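PDB 3EU8: putative glucoamylase from Bacteroides fragilis NCTC 9343, which is of unproven function but probably hydrolyses glycosidic bonds in starch-like glucans. Local coordinates for residues T339-S344 against L353-H358; A13-D18 against L359-D364; V83-G88 against E151-E156. All coordinates share one frame; numbering follows the deposited sequence.

Contact 1. Residues T339-S344 against L353-H358; sequences TAALSS and LQVMHH. With EDO (1,2-ethanediol), chain O.
Ala341 and Leu342 face Val355 and Met356 in a helix-loop-helix unit, where the short helix 338-342 packs on helix 349-361 within the helical fold of this putative glucoamylase. The backbones run close here, with CA atoms 6.9 Å apart for Ala341 and Val355 and 6.5 Å apart for Leu342 and Met356. Ala341 CB meets both methyls of the valine, touching Val355 CG1 at 3.9 Å. That branch stands anti to the backbone N of Val355 (chi1 176°), a setting that also brings it within 4.0 Å of Leu342 CD1.

Leu342 works differently: its CB does not point at the partner, yet the branched end comes nearer and crosses the side chain of selenomethionine Met356 at a slant. CD1 rests against the backbone N and the CB of Met356, each about 4.0 Å away. The bend at chi3 (-62°) turns the far methyl of Met356 back toward the leucine. Trp311 touches both Ala341 and Val355, while helices 18-34 and 389-404 supply Leu21, Val25 and Ile399 around Met356. The interface is wholly apolar between its side chains; nearby, Ser343 OG donates to Thr339 O. The other end of the contact is set by Met356 CE, 3.9 Å from Leu342 CG.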
# COMPACT_ATOMS: atom_id res chain seq x y z
N THR A 339 9.34 -5.19 -3.91
CA THR A 339 8.37 -4.74 -2.91
C THR A 339 7.73 -5.93 -2.14
O THR A 339 7.37 -5.77 -0.98
CB THR A 339 7.27 -3.81 -3.53
OG1 THR A 339 6.53 -3.12 -2.49
CG2 THR A 339 6.34 -4.61 -4.44
N ALA A 340 7.63 -7.10 -2.78
CA ALA A 340 6.95 -8.25 -2.20
C ALA A 340 7.61 -8.73 -0.90
O ALA A 340 7.00 -8.67 0.16
CB ALA A 340 6.84 -9.41 -3.25
N ALA A 341 8.86 -9.20 -0.99
CA ALA A 341 9.63 -9.65 0.17
C ALA A 341 9.95 -8.52 1.14
O ALA A 341 9.84 -8.69 2.34
CB ALA A 341 10.94 -10.33 -0.29
N LEU A 342 10.36 -7.37 0.60
CA LEU A 342 10.84 -6.25 1.39
C LEU A 342 9.73 -5.61 2.22
O LEU A 342 9.93 -5.24 3.38
CB LEU A 342 11.52 -5.19 0.50
CG LEU A 342 13.01 -5.34 0.20
CD1 LEU A 342 13.35 -6.78 -0.05
CD2 LEU A 342 13.46 -4.46 -0.95
N SER A 343 8.55 -5.46 1.65
CA SER A 343 7.44 -4.88 2.39
C SER A 343 6.89 -5.87 3.45
O SER A 343 6.05 -5.52 4.28
CB SER A 343 6.35 -4.41 1.43
OG SER A 343 6.88 -3.49 0.46
N SER A 344 7.35 -7.11 3.40
CA SER A 344 6.97 -8.11 4.39
C SER A 344 8.02 -8.25 5.51
O SER A 344 7.94 -9.16 6.34
CB SER A 344 6.65 -9.44 3.71
OG SER A 344 5.30 -9.45 3.37
N LEU A 353 15.21 -9.47 4.98
CA LEU A 353 16.57 -8.89 5.00
C LEU A 353 17.55 -9.69 4.10
O LEU A 353 18.29 -9.09 3.37
CB LEU A 353 17.10 -8.69 6.43
CG LEU A 353 16.52 -7.45 7.15
CD1 LEU A 353 16.79 -7.46 8.69
CD2 LEU A 353 17.09 -6.20 6.49
N GLN A 354 17.46 -11.02 4.08
CA GLN A 354 18.27 -11.82 3.17
C GLN A 354 18.02 -11.40 1.72
O GLN A 354 18.98 -11.25 0.94
CB GLN A 354 17.97 -13.33 3.32
CG GLN A 354 18.37 -13.97 4.69
CD GLN A 354 17.63 -15.32 5.02
OE1 GLN A 354 17.10 -16.01 4.14
NE2 GLN A 354 17.61 -15.66 6.32
N VAL A 355 16.75 -11.25 1.34
CA VAL A 355 16.41 -10.81 -0.02
C VAL A 355 16.98 -9.41 -0.26
O VAL A 355 17.58 -9.16 -1.28
CB VAL A 355 14.86 -10.84 -0.29
CG1 VAL A 355 14.54 -10.29 -1.68
CG2 VAL A 355 14.30 -12.22 -0.11
N MSE A 356 16.82 -8.52 0.71
CA MSE A 356 17.25 -7.12 0.56
C MSE A 356 18.77 -7.00 0.29
O MSE A 356 19.20 -6.24 -0.57
CB MSE A 356 16.82 -6.30 1.79
CG MSE A 356 16.95 -4.76 1.61
SE MSE A 356 16.60 -3.71 3.23
CE MSE A 356 14.69 -4.25 3.50
N HIS A 357 19.58 -7.73 1.05
CA HIS A 357 21.03 -7.80 0.82
C HIS A 357 21.36 -8.36 -0.57
O HIS A 357 22.16 -7.80 -1.31
CB HIS A 357 21.70 -8.67 1.90
CG HIS A 357 21.92 -7.97 3.20
ND1 HIS A 357 23.00 -7.13 3.42
CD2 HIS A 357 21.23 -8.01 4.37
CE1 HIS A 357 22.94 -6.67 4.66
NE2 HIS A 357 21.88 -7.17 5.25
N HIS A 358 20.70 -9.45 -0.94
CA HIS A 358 20.93 -10.13 -2.22
C HIS A 358 20.56 -9.25 -3.43
O HIS A 358 21.28 -9.18 -4.43
CB HIS A 358 20.19 -11.48 -2.22
CG HIS A 358 20.31 -12.25 -3.51
ND1 HIS A 358 21.38 -13.07 -3.81
CD2 HIS A 358 19.47 -12.34 -4.57
CE1 HIS A 358 21.22 -13.59 -5.01
NE2 HIS A 358 20.06 -13.17 -5.49
C1 EDO O . 26.21 -5.90 0.62
O1 EDO O . 26.87 -4.78 1.20
C2 EDO O . 25.08 -6.30 1.55
O2 EDO O . 23.85 -5.89 0.99

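Contact 2. Residues A13-D18 against L359-D364; sequences ATSLTD and LYEMGD. With K (potassium ion), chain E; EDO (1,2-ethanediol), chain O.
Leu16 lays one methyl over the face of the Tyr360 ring, a CH-pi contact joining the N-terminal segment ahead of helix 18-34 to the closing turn of helix 349-361. The tight part is small. Leu16 CD1 stands 4.0 Å from the ring centroid and 27° off the ring normal, displaced toward the hydroxyl end, where it comes within 3.6 Å of Tyr360 CZ. The two side chains cross at about a right angle, so a methyl rather than the length of the leucine meets the ring. Tyr360 CG lies anti to the backbone N (chi1 -177°), which carries the ring out toward the N-terminal segment. Leu21 of helix 18-34 touches both residues, and the ring of Phe367 meets that of the tyrosine.

Beside this patch the contact is loose. Ser15 OG and Glu361 OE2 remain 4.1 Å apart, and a 1,2-ethanediol molecule, probably from the crystallisation liquor, lies between the segments. Leu16 N donates to its O1 over 3.0 Å in a nearly straight bond (171°), while Glu361 OE2 only touches its carbon C2. Farther out, on the 13-18 side alone, a potassium ion takes Thr14 O at 2.6 Å and two waters, with Ser11 O among its other ligands; one of those waters also donates to Ser15 O.

The chemistry therefore changes across a few residues, from an apolar CH-pi contact to diol, water and cation. Backbone carbonyls bind the potassium, and their negative ends would be expected to stabilise it without a carboxylate from either segment. Direct attachment between the segments rests mainly on Leu16 and Tyr360, whereas on the polar side the diol, bonded to one segment and merely touching the other, is what lies between them.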
# COMPACT_ATOMS: atom_id res chain seq x y z
N ALA A 13 35.11 -5.26 1.46
CA ALA A 13 34.49 -6.51 0.98
C ALA A 13 33.44 -7.13 1.94
O ALA A 13 32.77 -8.09 1.56
CB ALA A 13 35.59 -7.52 0.68
N THR A 14 33.30 -6.58 3.15
CA THR A 14 32.31 -7.02 4.13
C THR A 14 30.97 -6.33 3.80
O THR A 14 30.97 -5.17 3.38
CB THR A 14 32.83 -6.68 5.56
OG1 THR A 14 34.00 -7.47 5.86
CG2 THR A 14 31.80 -6.89 6.64
N SER A 15 29.85 -7.04 3.96
CA SER A 15 28.50 -6.50 3.71
C SER A 15 28.10 -5.36 4.63
O SER A 15 28.56 -5.27 5.76
CB SER A 15 27.45 -7.59 3.91
OG SER A 15 27.70 -8.63 2.99
N LEU A 16 27.21 -4.50 4.12
CA LEU A 16 26.51 -3.51 4.95
C LEU A 16 25.87 -4.21 6.12
O LEU A 16 25.39 -5.33 5.99
CB LEU A 16 25.43 -2.75 4.16
CG LEU A 16 25.85 -1.77 3.06
CD1 LEU A 16 24.63 -1.26 2.29
CD2 LEU A 16 26.63 -0.59 3.66
N THR A 17 25.89 -3.58 7.29
CA THR A 17 25.02 -4.04 8.37
C THR A 17 23.55 -3.93 7.90
O THR A 17 23.24 -3.21 6.95
CB THR A 17 25.20 -3.19 9.64
OG1 THR A 17 24.76 -1.85 9.37
CG2 THR A 17 26.69 -3.18 10.11
N ASP A 18 22.65 -4.62 8.58
CA ASP A 18 21.23 -4.55 8.28
C ASP A 18 20.74 -3.10 8.43
O ASP A 18 19.93 -2.63 7.61
CB ASP A 18 20.44 -5.43 9.25
CG ASP A 18 20.62 -6.91 9.00
OD1 ASP A 18 21.10 -7.32 7.91
OD2 ASP A 18 20.25 -7.66 9.90
N LEU A 359 19.45 -8.55 -3.33
CA LEU A 359 19.05 -7.62 -4.36
C LEU A 359 20.02 -6.45 -4.46
O LEU A 359 20.43 -6.08 -5.56
CB LEU A 359 17.62 -7.14 -4.11
CG LEU A 359 16.49 -8.17 -4.24
CD1 LEU A 359 15.20 -7.40 -3.98
CD2 LEU A 359 16.49 -8.96 -5.58
N TYR A 360 20.42 -5.88 -3.32
CA TYR A 360 21.42 -4.80 -3.30
C TYR A 360 22.76 -5.23 -3.99
O TYR A 360 23.39 -4.46 -4.73
CB TYR A 360 21.66 -4.36 -1.84
CG TYR A 360 22.62 -3.20 -1.66
CD1 TYR A 360 23.99 -3.41 -1.59
CD2 TYR A 360 22.15 -1.90 -1.51
CE1 TYR A 360 24.89 -2.35 -1.43
CE2 TYR A 360 23.04 -0.82 -1.33
CZ TYR A 360 24.40 -1.05 -1.29
OH TYR A 360 25.26 0.02 -1.11
N GLU A 361 23.16 -6.47 -3.76
CA GLU A 361 24.37 -7.02 -4.35
C GLU A 361 24.27 -7.25 -5.87
O GLU A 361 25.30 -7.35 -6.52
CB GLU A 361 24.74 -8.34 -3.66
CG GLU A 361 25.36 -8.12 -2.26
CD GLU A 361 25.14 -9.31 -1.31
OE1 GLU A 361 25.08 -10.46 -1.80
OE2 GLU A 361 25.03 -9.07 -0.09
N MSE A 362 23.06 -7.30 -6.43
CA MSE A 362 22.90 -7.31 -7.89
C MSE A 362 23.30 -5.99 -8.55
O MSE A 362 23.46 -5.93 -9.77
CB MSE A 362 21.44 -7.58 -8.24
CG MSE A 362 21.04 -8.99 -7.87
SE MSE A 362 19.24 -9.45 -8.32
CE MSE A 362 19.18 -10.96 -7.29
N GLY A 363 23.44 -4.93 -7.77
CA GLY A 363 23.91 -3.64 -8.27
C GLY A 363 22.89 -2.78 -8.99
O GLY A 363 21.67 -2.95 -8.84
N ASP A 364 23.42 -1.83 -9.76
CA ASP A 364 22.69 -0.85 -10.55
C ASP A 364 21.51 -1.38 -11.36
O ASP A 364 20.59 -0.65 -11.70
CB ASP A 364 23.64 -0.26 -11.64
CG ASP A 364 24.61 0.76 -11.10
OD1 ASP A 364 24.48 1.15 -9.92
OD2 ASP A 364 25.48 1.18 -11.89
K K E . 31.70 -3.14 4.86
C1 EDO O . 26.21 -5.90 0.62
O1 EDO O . 26.87 -4.78 1.20
C2 EDO O . 25.08 -6.30 1.55
O2 EDO O . 23.85 -5.89 0.99
O HOH W 1 29.70 -3.16 7.13
O HOH W 2 33.36 -3.07 7.39

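Contact 3. Residues V83-G88 against E151-E156; sequences VSREEG and EGSAEE. With EDO (1,2-ethanediol), chain Q.
Arg85 grips Glu156 side-on with two nitrogens, a bidentate salt bridge between the first turns of helices 85-101 and 154-169. Arg85 NE donates to Glu156 OE2 at 3.0 Å, and Arg85 NH2 to Glu156 OE1 at 2.7 Å. Both acceptors lie near the guanidinium plane, but the two flat groups are turned 35° apart: NE comes to the syn side of OE2 yet tilted from the carboxylate plane, and NH2 approaches OE1 from farther above it.

The next layer fixes the carboxylate. Ser153 N donates to Glu156 OE1 at 3.0 Å, arriving from the same face as Arg85 NH2, and Glu156 N returns a bond of 2.9 Å to Ser153 OG. These reciprocal bonds form a capping box at the start of helix 154-169. With its chain extended beyond CG, Glu156 can take part in that box and still reach Arg85.

A water bridges Arg85 O and Glu156 OE2, donating to both. On the arginine side, Ser84 OG caps its helix through Glu87 N. A 1,2-ethanediol, probably from the crystallisation liquor, places O1 3.7 Å above the guanidinium centre. Leu89, one turn beyond Arg85 on helix 85-101, touches Glu156.

Four donors thus converge on one carboxylate, which would be expected to favour its charged form; the same glutamate completes the capping box of its own helix and pairs with the first turn of another.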
# COMPACT_ATOMS: atom_id res chain seq x y z
N VAL A 83 14.55 15.47 5.81
CA VAL A 83 14.23 16.87 5.51
C VAL A 83 13.79 17.58 6.80
O VAL A 83 13.46 16.96 7.79
CB VAL A 83 13.11 17.03 4.39
CG1 VAL A 83 13.60 16.50 3.00
CG2 VAL A 83 11.84 16.34 4.82
N SER A 84 13.80 18.90 6.77
CA SER A 84 13.46 19.67 7.97
C SER A 84 11.96 19.63 8.21
O SER A 84 11.18 19.30 7.30
CB SER A 84 13.95 21.11 7.83
OG SER A 84 13.15 21.83 6.91
N ARG A 85 11.56 19.93 9.44
CA ARG A 85 10.13 20.05 9.77
C ARG A 85 9.46 21.04 8.84
O ARG A 85 8.34 20.84 8.41
CB ARG A 85 9.92 20.60 11.19
CG ARG A 85 9.57 19.62 12.20
CD ARG A 85 9.48 20.25 13.58
NE ARG A 85 8.12 20.56 14.04
CZ ARG A 85 7.85 21.07 15.23
NH1 ARG A 85 8.85 21.33 16.08
NH2 ARG A 85 6.61 21.33 15.60
N GLU A 86 10.14 22.15 8.62
CA GLU A 86 9.59 23.25 7.87
C GLU A 86 9.38 22.82 6.42
O GLU A 86 8.32 23.07 5.86
CB GLU A 86 10.52 24.48 7.97
CG GLU A 86 10.79 25.05 9.43
CD GLU A 86 11.68 24.15 10.41
OE1 GLU A 86 12.50 23.31 9.96
OE2 GLU A 86 11.58 24.31 11.66
N GLU A 87 10.40 22.19 5.83
CA GLU A 87 10.31 21.64 4.49
C GLU A 87 9.19 20.59 4.42
O GLU A 87 8.37 20.62 3.52
CB GLU A 87 11.66 21.01 4.09
CG GLU A 87 12.64 21.99 3.46
CD GLU A 87 12.24 22.37 2.03
OE1 GLU A 87 12.57 21.62 1.06
OE2 GLU A 87 11.60 23.44 1.87
N GLY A 88 9.16 19.68 5.39
CA GLY A 88 8.12 18.65 5.51
C GLY A 88 6.74 19.27 5.53
O GLY A 88 5.85 18.84 4.79
N GLU A 151 -0.29 17.62 17.85
CA GLU A 151 0.29 18.38 18.96
C GLU A 151 1.53 19.12 18.54
O GLU A 151 2.45 19.32 19.33
CB GLU A 151 0.55 17.45 20.14
CG GLU A 151 -0.74 16.72 20.59
CD GLU A 151 -0.54 15.91 21.85
OE1 GLU A 151 -0.01 16.45 22.84
OE2 GLU A 151 -0.93 14.72 21.86
N GLY A 152 1.56 19.53 17.27
CA GLY A 152 2.71 20.16 16.70
C GLY A 152 2.60 21.67 16.81
O GLY A 152 1.96 22.22 17.71
N SER A 153 3.26 22.34 15.87
CA SER A 153 3.23 23.79 15.81
C SER A 153 1.83 24.27 15.46
O SER A 153 0.97 23.49 15.05
CB SER A 153 4.23 24.28 14.77
OG SER A 153 3.83 23.93 13.45
N ALA A 154 1.59 25.57 15.64
CA ALA A 154 0.35 26.19 15.21
C ALA A 154 0.13 25.93 13.71
O ALA A 154 -0.97 25.62 13.31
CB ALA A 154 0.37 27.71 15.51
N GLU A 155 1.19 26.05 12.91
CA GLU A 155 1.09 25.80 11.47
C GLU A 155 0.80 24.33 11.11
O GLU A 155 0.03 24.06 10.18
CB GLU A 155 2.33 26.30 10.74
CG GLU A 155 2.51 27.81 10.80
CD GLU A 155 3.27 28.32 12.08
OE1 GLU A 155 3.57 27.53 13.03
OE2 GLU A 155 3.58 29.53 12.11
N GLU A 156 1.43 23.40 11.83
CA GLU A 156 1.22 21.95 11.63
C GLU A 156 -0.21 21.58 12.05
O GLU A 156 -0.88 20.82 11.35
CB GLU A 156 2.25 21.11 12.40
CG GLU A 156 3.67 21.25 11.85
CD GLU A 156 4.77 20.64 12.71
OE1 GLU A 156 4.62 20.54 13.94
OE2 GLU A 156 5.80 20.22 12.14
C1 EDO Q . 8.09 24.33 11.72
O1 EDO Q . 8.15 24.18 13.14
C2 EDO Q . 6.74 23.84 11.25
O2 EDO Q . 5.68 24.55 11.93
O HOH W 3 6.60 19.11 9.83

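In the fold
Contact 1 is a buried, apolar seam, whereas contact 2 lies at the surface and contact 3 is only partly buried. The first two share helix 349-361 and lie with their centres 12 Å apart. His357 joins them, its NE2 probably hydrogen-bonded to Asp18 OD1, and both touch the same ethanediol. Along the chain, contact 2 closes a long loop that encloses the other two. Contact 3 belongs to a separate region, its nearest atoms about 19 Å from either neighbour, and ties together helices 85-101 and 154-169. Chemistry follows place: aliphatic packing inside, a CH-pi contact beside solvent and ion, and charge pairing at helix starts.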